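Local structure of Bpsl1147 (Burkholderia pseudomallei, 5A4O) at the interface of chains A and B. The protein is a bacterial homolog of the eukaryotic transcription coactivator PC4 that probably binds single-stranded DNA and probably works as a dimer. Residues are numbered along the deposited sequence; one frame, centred on the assembly and turned at random. Chains: chain A/B, Bpsl1147.

The interface of chains A and B. Residues chain A 55-57, 60, 63; chain B 13-15, 21.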
ATOM      1  N   SER A  55       3.045  -1.459   6.051  1.00 16.33           N
ATOM      2  CA  SER A  55       2.699  -2.395   7.113  1.00 17.84           C
ATOM      3  C   SER A  55       1.841  -1.637   8.082  1.00 19.58           C
ATOM      4  O   SER A  55       2.289  -0.610   8.619  1.00 20.73           O
ATOM      5  CB  SER A  55       3.959  -2.869   7.819  1.00 19.36           C
ATOM      6  OG  SER A  55       3.627  -3.753   8.852  1.00 20.72           O
ATOM      7  N   ILE A  56       0.622  -2.128   8.303  1.00 18.20           N
ATOM      8  CA  ILE A  56      -0.296  -1.443   9.174  1.00 18.76           C
ATOM      9  C   ILE A  56      -1.029  -2.347  10.140  1.00 17.78           C
ATOM     10  O   ILE A  56      -1.260  -3.517   9.881  1.00 18.63           O
ATOM     11  CB  ILE A  56      -1.349  -0.691   8.371  1.00 18.37           C
ATOM     12  CG1 ILE A  56      -2.112  -1.642   7.454  1.00 18.44           C
ATOM     13  CG2 ILE A  56      -0.686   0.410   7.555  1.00 18.04           C
ATOM     14  CD1 ILE A  56      -3.411  -1.068   7.035  1.00 19.80           C
ATOM     15  N   ARG A  57      -1.422  -1.743  11.244  1.00 16.12           N
ATOM     16  CA  ARG A  57      -2.282  -2.360  12.186  1.00 15.50           C
ATOM     17  C   ARG A  57      -3.738  -2.410  11.644  1.00 16.05           C
ATOM     18  O   ARG A  57      -4.176  -1.593  10.840  1.00 14.55           O
ATOM     19  CB  ARG A  57      -2.187  -1.601  13.511  1.00 16.38           C
ATOM     20  CG  ARG A  57      -2.713  -0.176  13.483  1.00 17.08           C
ATOM     21  CD  ARG A  57      -2.465   0.472  14.845  1.00 17.83           C
ATOM     22  NE  ARG A  57      -2.931   1.853  14.970  1.00 17.98           N
ATOM     23  CZ  ARG A  57      -2.199   2.944  14.720  1.00 19.05           C
ATOM     24  NH1 ARG A  57      -0.949   2.857  14.260  1.00 17.49           N
ATOM     25  NH2 ARG A  57      -2.743   4.142  14.926  1.00 21.37           N
ATOM     26  N   LEU A  60      -6.374   0.487  11.318  1.00 15.43           N
ATOM     27  CA  LEU A  60      -6.268   1.491  10.252  1.00 15.80           C
ATOM     28  C   LEU A  60      -6.902   1.057   8.932  1.00 15.22           C
ATOM     29  O   LEU A  60      -7.028   1.888   8.016  1.00 14.40           O
ATOM     30  CB  LEU A  60      -4.792   1.846   9.981  1.00 15.66           C
ATOM     31  CG  LEU A  60      -4.054   2.532  11.130  1.00 15.99           C
ATOM     32  CD1 LEU A  60      -2.691   3.035  10.671  1.00 16.46           C
ATOM     33  CD2 LEU A  60      -4.843   3.685  11.723  1.00 16.84           C
ATOM     34  N   GLN A  63     -10.041   3.071   7.464  1.00 13.09           N
ATOM     35  CA  GLN A  63      -9.587   4.356   6.911  1.00 13.32           C
ATOM     36  C   GLN A  63      -8.860   4.229   5.578  1.00 12.60           C
ATOM     37  O   GLN A  63      -9.097   5.034   4.665  1.00 12.34           O
ATOM     38  CB  GLN A  63      -8.731   5.098   7.936  1.00 15.63           C
ATOM     39  CG  GLN A  63      -9.530   5.560   9.147  1.00 16.42           C
ATOM     40  CD  GLN A  63      -8.648   5.832  10.344  1.00 17.61           C
ATOM     41  OE1 GLN A  63      -8.459   4.981  11.211  1.00 19.54           O
ATOM     42  NE2 GLN A  63      -8.042   7.003  10.350  1.00 20.83           N
TER
ATOM     43  N   VAL B  13      -3.864   8.919   6.366  1.00 15.06           N
ATOM     44  CA  VAL B  13      -4.241   8.056   7.478  1.00 14.46           C
ATOM     45  C   VAL B  13      -3.152   8.090   8.536  1.00 13.53           C
ATOM     46  O   VAL B  13      -2.012   7.707   8.266  1.00 13.46           O
ATOM     47  CB  VAL B  13      -4.492   6.618   6.998  1.00 14.32           C
ATOM     48  CG1 VAL B  13      -4.848   5.698   8.167  1.00 14.80           C
ATOM     49  CG2 VAL B  13      -5.556   6.625   5.926  1.00 15.51           C
ATOM     50  N   GLN B  14      -3.473   8.618   9.714  1.00 12.32           N
ATOM     51  CA  GLN B  14      -2.460   8.781  10.764  1.00 12.15           C
ATOM     52  C   GLN B  14      -2.061   7.420  11.398  1.00 13.64           C
ATOM     53  O   GLN B  14      -2.933   6.661  11.811  1.00 13.40           O
ATOM     54  CB  GLN B  14      -3.002   9.739  11.857  1.00 12.18           C
ATOM     55  CG  GLN B  14      -3.267  11.140  11.325  1.00 12.60           C
ATOM     56  CD  GLN B  14      -4.020  12.015  12.301  1.00 13.17           C
ATOM     57  OE1 GLN B  14      -4.396  11.582  13.406  1.00 13.77           O
ATOM     58  NE2 GLN B  14      -4.285  13.237  11.885  1.00 13.90           N
ATOM     59  N   LYS B  15      -0.766   7.117  11.404  1.00 14.03           N
ATOM     60  CA  LYS B  15      -0.194   5.955  12.101  1.00 15.19           C
ATOM     61  C   LYS B  15       0.271   6.328  13.470  1.00 14.74           C
ATOM     62  O   LYS B  15       0.115   5.539  14.406  1.00 16.49           O
ATOM     63  CB  LYS B  15       1.000   5.347  11.330  1.00 17.71           C
ATOM     64  CG  LYS B  15       0.629   4.356  10.258  1.00 20.61           C
ATOM     65  CD  LYS B  15       1.825   3.991   9.355  1.00 23.43           C
ATOM     66  CE  LYS B  15       2.909   3.197  10.032  1.00 25.44           C
ATOM     67  NZ  LYS B  15       2.647   1.732  10.112  1.00 23.50           N
ATOM     68  N   ILE B  21       0.068   7.100   6.543  1.00 11.15           N
ATOM     69  CA  ILE B  21      -0.096   6.476   5.237  1.00 11.67           C
ATOM     70  C   ILE B  21      -0.879   7.475   4.347  1.00 11.83           C
ATOM     71  O   ILE B  21      -2.083   7.748   4.581  1.00 11.66           O
ATOM     72  CB  ILE B  21      -0.909   5.156   5.315  1.00 12.78           C
ATOM     73  CG1 ILE B  21      -0.259   4.167   6.269  1.00 14.24           C
ATOM     74  CG2 ILE B  21      -1.061   4.496   3.934  1.00 12.75           C
ATOM     75  CD1 ILE B  21       1.207   3.942   6.000  1.00 15.02           C
TER
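In this two-fold symmetric dimer of the PC4 family, the end of strand 52-56, the 3-10 helix 58-60 and the start of helix 61-73 of chain A pack on the sheet of chain B; a twin contact has the chains exchanged. B:Lys15, just past strand 8-14, buries most surface (76 Å²). Its CG lies beside the backbone N, and bends at chi3 (68°) and chi4 (82°) turn the ammonium towards the strand end of chain A. There B:Lys15 NZ donates to the main-chain carbonyl A:Ser55 O at 2.8 Å, almost in line with the C=O bond. Both terminal nitrogens of A:Arg57 converge on the carbonyl oxygen of the same lysine: A:Arg57 NH1 meets B:Lys15 O at 2.9 Å on a lone pair, whereas A:Arg57 NH2, at 3.2 Å from that oxygen, comes from above the carbonyl plane. A:Arg57 leaves its backbone in the crowded position (chi1 66°) and then runs extended to NE; A:Leu60 CG sits over the centre of one guanidinium face, which probably helps to fix its rotation. The A:Leu60 methyls straddle the end of strand 8-14 of chain B and the residue after it, A:Leu60 CD1 against B:Lys15 CG at 3.6 Å, the two side chains roughly perpendicular, and A:Leu60 CD2 4.1 Å from B:Val13 CG1. B:Val13 and A:Leu60 run antiparallel alongside each other, both valine methyls facing A:Gln63 CB, with B:Val13 CG1 at 3.9 Å. A:Ile56 and B:Ile21 also meet crosswise, A:Ile56 CG2 touching B:Ile21 CG1 at 4.0 Å.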